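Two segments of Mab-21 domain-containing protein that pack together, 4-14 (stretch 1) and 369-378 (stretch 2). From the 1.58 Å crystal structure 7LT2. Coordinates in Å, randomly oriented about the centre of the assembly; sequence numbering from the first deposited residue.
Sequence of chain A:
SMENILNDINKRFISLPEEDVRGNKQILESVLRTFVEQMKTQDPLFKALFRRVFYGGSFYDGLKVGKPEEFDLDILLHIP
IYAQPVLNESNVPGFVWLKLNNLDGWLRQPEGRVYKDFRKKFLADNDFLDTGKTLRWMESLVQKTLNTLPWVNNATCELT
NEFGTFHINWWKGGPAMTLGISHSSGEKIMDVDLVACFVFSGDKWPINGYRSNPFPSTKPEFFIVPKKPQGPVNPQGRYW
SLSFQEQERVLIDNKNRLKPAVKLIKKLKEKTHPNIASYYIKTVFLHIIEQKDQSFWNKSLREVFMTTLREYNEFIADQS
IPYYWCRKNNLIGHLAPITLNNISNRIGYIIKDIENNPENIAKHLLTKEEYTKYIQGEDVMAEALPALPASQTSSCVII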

# COMPACT_ATOMS: atom_id res chain seq x y z
N ASN A 4 -17.36 -23.91 8.69
CA ASN A 4 -15.96 -23.55 8.89
C ASN A 4 -15.12 -23.74 7.63
O ASN A 4 -13.90 -23.56 7.70
N ILE A 5 -15.74 -24.06 6.50
CA ILE A 5 -14.99 -24.36 5.28
C ILE A 5 -14.14 -23.17 4.86
O ILE A 5 -12.95 -23.30 4.56
N LEU A 6 -14.75 -21.98 4.84
CA LEU A 6 -14.03 -20.81 4.35
C LEU A 6 -12.94 -20.37 5.32
O LEU A 6 -11.82 -20.04 4.90
N ASN A 7 -13.24 -20.39 6.62
CA ASN A 7 -12.23 -20.05 7.62
C ASN A 7 -11.06 -21.03 7.59
O ASN A 7 -9.91 -20.63 7.78
N ASP A 8 -11.34 -22.31 7.32
CA ASP A 8 -10.29 -23.31 7.24
C ASP A 8 -9.39 -23.07 6.02
O ASP A 8 -8.16 -23.14 6.13
N ILE A 9 -9.99 -22.78 4.86
CA ILE A 9 -9.21 -22.44 3.67
C ILE A 9 -8.31 -21.24 3.95
O ILE A 9 -7.12 -21.24 3.61
N ASN A 10 -8.88 -20.21 4.58
CA ASN A 10 -8.12 -19.00 4.88
C ASN A 10 -6.93 -19.30 5.79
O ASN A 10 -5.80 -18.90 5.50
N LYS A 11 -7.18 -20.03 6.89
CA LYS A 11 -6.11 -20.34 7.84
C LYS A 11 -4.99 -21.15 7.20
O LYS A 11 -3.81 -20.92 7.47
N ARG A 12 -5.34 -22.12 6.35
CA ARG A 12 -4.33 -23.06 5.88
C ARG A 12 -3.67 -22.66 4.56
O ARG A 12 -2.57 -23.14 4.27
N PHE A 13 -4.30 -21.80 3.76
CA PHE A 13 -3.77 -21.51 2.44
C PHE A 13 -3.74 -20.04 2.06
O PHE A 13 -3.27 -19.72 0.96
N ILE A 14 -4.20 -19.14 2.92
CA ILE A 14 -4.31 -17.74 2.52
C ILE A 14 -3.54 -16.83 3.46
O ILE A 14 -2.66 -16.09 3.02
N GLU A 369 -2.59 -28.26 -7.30
CA GLU A 369 -1.55 -28.66 -6.36
C GLU A 369 -1.90 -28.26 -4.93
O GLU A 369 -1.67 -29.03 -4.00
N GLU A 370 -2.45 -27.05 -4.74
CA GLU A 370 -2.93 -26.66 -3.42
C GLU A 370 -4.09 -27.54 -2.97
O GLU A 370 -4.19 -27.89 -1.79
N TYR A 371 -4.98 -27.89 -3.90
CA TYR A 371 -6.15 -28.68 -3.53
C TYR A 371 -5.76 -30.06 -3.01
O TYR A 371 -6.43 -30.60 -2.12
N THR A 372 -4.70 -30.65 -3.57
CA THR A 372 -4.24 -31.94 -3.08
C THR A 372 -3.75 -31.83 -1.64
O THR A 372 -4.09 -32.65 -0.79
N LYS A 373 -2.95 -30.80 -1.34
CA LYS A 373 -2.50 -30.59 0.03
C LYS A 373 -3.67 -30.27 0.96
O LYS A 373 -3.67 -30.67 2.13
N TYR A 374 -4.66 -29.54 0.44
CA TYR A 374 -5.87 -29.24 1.21
C TYR A 374 -6.57 -30.51 1.66
O TYR A 374 -6.88 -30.68 2.85
N ILE A 375 -6.81 -31.44 0.73
CA ILE A 375 -7.50 -32.68 1.06
C ILE A 375 -6.66 -33.51 2.04
O ILE A 375 -7.20 -34.15 2.95
N GLN A 376 -5.34 -33.50 1.87
CA GLN A 376 -4.45 -34.29 2.71
C GLN A 376 -4.22 -33.67 4.08
O GLN A 376 -3.49 -34.26 4.89
N GLY A 377 -4.80 -32.51 4.37
CA GLY A 377 -4.72 -31.92 5.69
C GLY A 377 -3.57 -30.97 5.94
O GLY A 377 -3.36 -30.57 7.10
N GLU A 378 -2.82 -30.59 4.91
CA GLU A 378 -1.64 -29.76 5.10
C GLU A 378 -2.01 -28.31 5.35
O GLU A 378 -3.07 -27.83 4.93

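The most unusual feature of this contact is that a single guanidinium nitrogen binds two carbonyl oxygens at the C-terminal end of the other helix. Arg-12 NH1 donates to Tyr-374 O (3.1 Å, N-H...O angle 162°) and to Glu-378 O (2.9 Å, 153°). Both acceptors lie at the edge of the guanidinium, near its plane, where its N-H bonds point. Tyr-374 O accepts from Arg-12 NH1 in addition to Gly-377 N (3.2 Å); Glu-378 N, four residues on, bonds Lys-373 O (2.9 Å) instead. These two backbone bonds form a Schellman motif, with Gly-377 at phi 91° and psi 10°. At those backbone angles a CB would be jammed against the preceding carbonyl oxygen, which by itself calls for glycine.

The arginine is held in position from its own helix. Its CA-to-CB bond points toward stretch 2, with chi1 m, chi2 t and chi3 m, and Asp-8 (chi1 t), one turn earlier, forms a salt bridge with it through two hydrogen bonds, Arg-12 NE to Asp-8 OD1 at 3.0 Å and Arg-12 NH2 to Asp-8 OD2 at 2.7 Å. With NE and NH2 engaged by the carboxylate, NH1 is left to reach the carbonyls.

Tyr-374 (chi1 t, chi2 71°) is the knob of the interface, its side chain sitting among Asp-8, Ile-9, Arg-12 and Phe-13. Its CE1 lies 3.8 Å from Ile-9 CG1, an apolar contact, and 3.6 Å from Asp-8 OD2, while its CD1 is 3.4 Å from Arg-12 NH2. Ile-9 starts sideways, but its m,t rotamer brings its end nearer. At the ring's far end, Tyr-374 OH donates to water 1 at 2.5 Å; that water donates in turn to Ile-5 O at 3.0 Å and Asp-8 OD2 at 2.7 Å. The hydroxyl is thereby linked to the first turn of the opposing helix and to the salt-bridge carboxylate.

Phe-13 (chi1 m, chi2 85°) points toward stretch 2 and brings its ring up to the helix backbone, with Lys-373 C at the ring's edge. Its CZ is 3.4 Å from Tyr-374 N and its CE2 3.5 Å from Glu-370 O, two atoms already joined by a 2.8 Å helical bond from Tyr-374 N to Glu-370 O. Side-chain contacts flank this: Phe-13 CE1 to Tyr-374 CB at 3.8 Å, Phe-13 CZ to Lys-373 CB at 4.0 Å, and Phe-13 CD2 to Glu-370 CB at 4.2 Å. Lys-373 and Glu-378 start sideways, and the ends of their side chains lead away.

The helix axes approach no closer than 11.3 Å, at 110°, so long side chains must span the gap; the contact buries 425 Å² in total.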

# COMPACT_ATOMS: atom_id res chain seq x y z
CB ASN A 4 -15.37 -24.36 10.05
CG ASN A 4 -14.07 -23.78 10.57
OD1 ASN A 4 -14.02 -22.62 10.99
ND2 ASN A 4 -13.00 -24.57 10.54
CB ILE A 5 -15.94 -24.79 4.15
CG1 ILE A 5 -16.52 -26.18 4.42
CG2 ILE A 5 -15.22 -24.75 2.81
CD1 ILE A 5 -17.54 -26.62 3.39
CB LEU A 6 -15.01 -19.67 4.07
CG LEU A 6 -15.90 -19.92 2.86
CD1 LEU A 6 -16.94 -18.83 2.72
CD2 LEU A 6 -15.04 -19.99 1.60
CB ASN A 7 -12.88 -20.02 9.01
CG ASN A 7 -11.87 -19.79 10.12
OD1 ASN A 7 -11.67 -20.65 10.98
ND2 ASN A 7 -11.23 -18.63 10.10
CB ASP A 8 -10.92 -24.71 7.20
CG ASP A 8 -9.90 -25.82 7.04
OD1 ASP A 8 -9.03 -25.98 7.93
OD2 ASP A 8 -9.98 -26.56 6.04
CB ILE A 9 -10.15 -22.18 2.48
CG1 ILE A 9 -10.88 -23.46 2.07
CG2 ILE A 9 -9.38 -21.57 1.31
CD1 ILE A 9 -11.92 -23.24 1.00
CB ASN A 10 -9.05 -17.97 5.52
CG ASN A 10 -8.35 -16.68 5.87
OD1 ASN A 10 -7.40 -16.27 5.20
ND2 ASN A 10 -8.82 -16.02 6.92
CB LYS A 11 -6.69 -21.08 9.04
CG LYS A 11 -5.66 -21.44 10.09
CD LYS A 11 -6.29 -22.21 11.24
CE LYS A 11 -5.26 -22.55 12.30
NZ LYS A 11 -4.12 -23.31 11.73
CB ARG A 12 -4.93 -24.45 5.75
CG ARG A 12 -5.19 -25.13 7.09
CD ARG A 12 -5.34 -26.63 6.92
NE ARG A 12 -6.64 -27.00 6.36
CZ ARG A 12 -6.84 -28.01 5.52
NH1 ARG A 12 -5.83 -28.71 5.04
NH2 ARG A 12 -8.08 -28.31 5.16
CB PHE A 13 -4.57 -22.30 1.38
CG PHE A 13 -4.29 -23.77 1.43
CD1 PHE A 13 -4.99 -24.59 2.30
CD2 PHE A 13 -3.30 -24.33 0.64
CE1 PHE A 13 -4.71 -25.93 2.38
CE2 PHE A 13 -3.03 -25.68 0.70
CZ PHE A 13 -3.73 -26.48 1.57
CB ILE A 14 -5.78 -17.32 2.42
CG1 ILE A 14 -6.49 -18.12 1.32
CG2 ILE A 14 -5.88 -15.83 2.10
CD1 ILE A 14 -7.89 -17.64 1.01
CB GLU A 369 -0.21 -28.04 -6.78
CG GLU A 369 0.35 -28.61 -8.09
CD GLU A 369 -0.41 -28.13 -9.33
OE1 GLU A 369 -1.02 -27.04 -9.27
OE2 GLU A 369 -0.39 -28.85 -10.35
CB GLU A 370 -3.35 -25.19 -3.42
CG GLU A 370 -2.22 -24.18 -3.39
CD GLU A 370 -2.70 -22.78 -3.69
OE1 GLU A 370 -3.76 -22.65 -4.35
OE2 GLU A 370 -2.05 -21.81 -3.25
CB TYR A 371 -7.10 -28.80 -4.72
CG TYR A 371 -8.45 -29.37 -4.35
CD1 TYR A 371 -9.47 -28.55 -3.89
CD2 TYR A 371 -8.70 -30.74 -4.46
CE1 TYR A 371 -10.71 -29.07 -3.55
CE2 TYR A 371 -9.93 -31.26 -4.12
CZ TYR A 371 -10.93 -30.43 -3.67
OH TYR A 371 -12.16 -30.95 -3.33
CB THR A 372 -3.13 -32.47 -3.99
OG1 THR A 372 -3.68 -32.75 -5.29
CG2 THR A 372 -2.53 -33.75 -3.41
CB LYS A 373 -1.46 -29.47 0.08
CG LYS A 373 -0.28 -29.68 -0.84
CD LYS A 373 0.81 -28.64 -0.63
CE LYS A 373 1.99 -28.90 -1.55
NZ LYS A 373 3.12 -27.98 -1.26
CB TYR A 374 -6.78 -28.36 0.35
CG TYR A 374 -8.17 -28.09 0.88
CD1 TYR A 374 -8.37 -27.26 1.98
CD2 TYR A 374 -9.28 -28.62 0.25
CE1 TYR A 374 -9.65 -27.00 2.45
CE2 TYR A 374 -10.56 -28.36 0.71
CZ TYR A 374 -10.74 -27.55 1.81
OH TYR A 374 -12.01 -27.30 2.26
CB ILE A 375 -7.83 -33.46 -0.22
CG1 ILE A 375 -8.81 -32.67 -1.08
CG2 ILE A 375 -8.40 -34.83 0.12
CD1 ILE A 375 -10.11 -32.37 -0.40
CB GLN A 376 -3.11 -34.50 2.01
CG GLN A 376 -3.19 -35.34 0.74
CD GLN A 376 -1.89 -35.29 -0.06
OE1 GLN A 376 -1.02 -34.46 0.21
NE2 GLN A 376 -1.76 -36.18 -1.04
CB GLU A 378 -0.73 -29.85 3.87
CG GLU A 378 -0.17 -31.23 3.60
CD GLU A 378 0.94 -31.21 2.57
OE1 GLU A 378 1.48 -30.11 2.30
OE2 GLU A 378 1.28 -32.29 2.04
O HOH W 1 -12.12 -26.14 4.47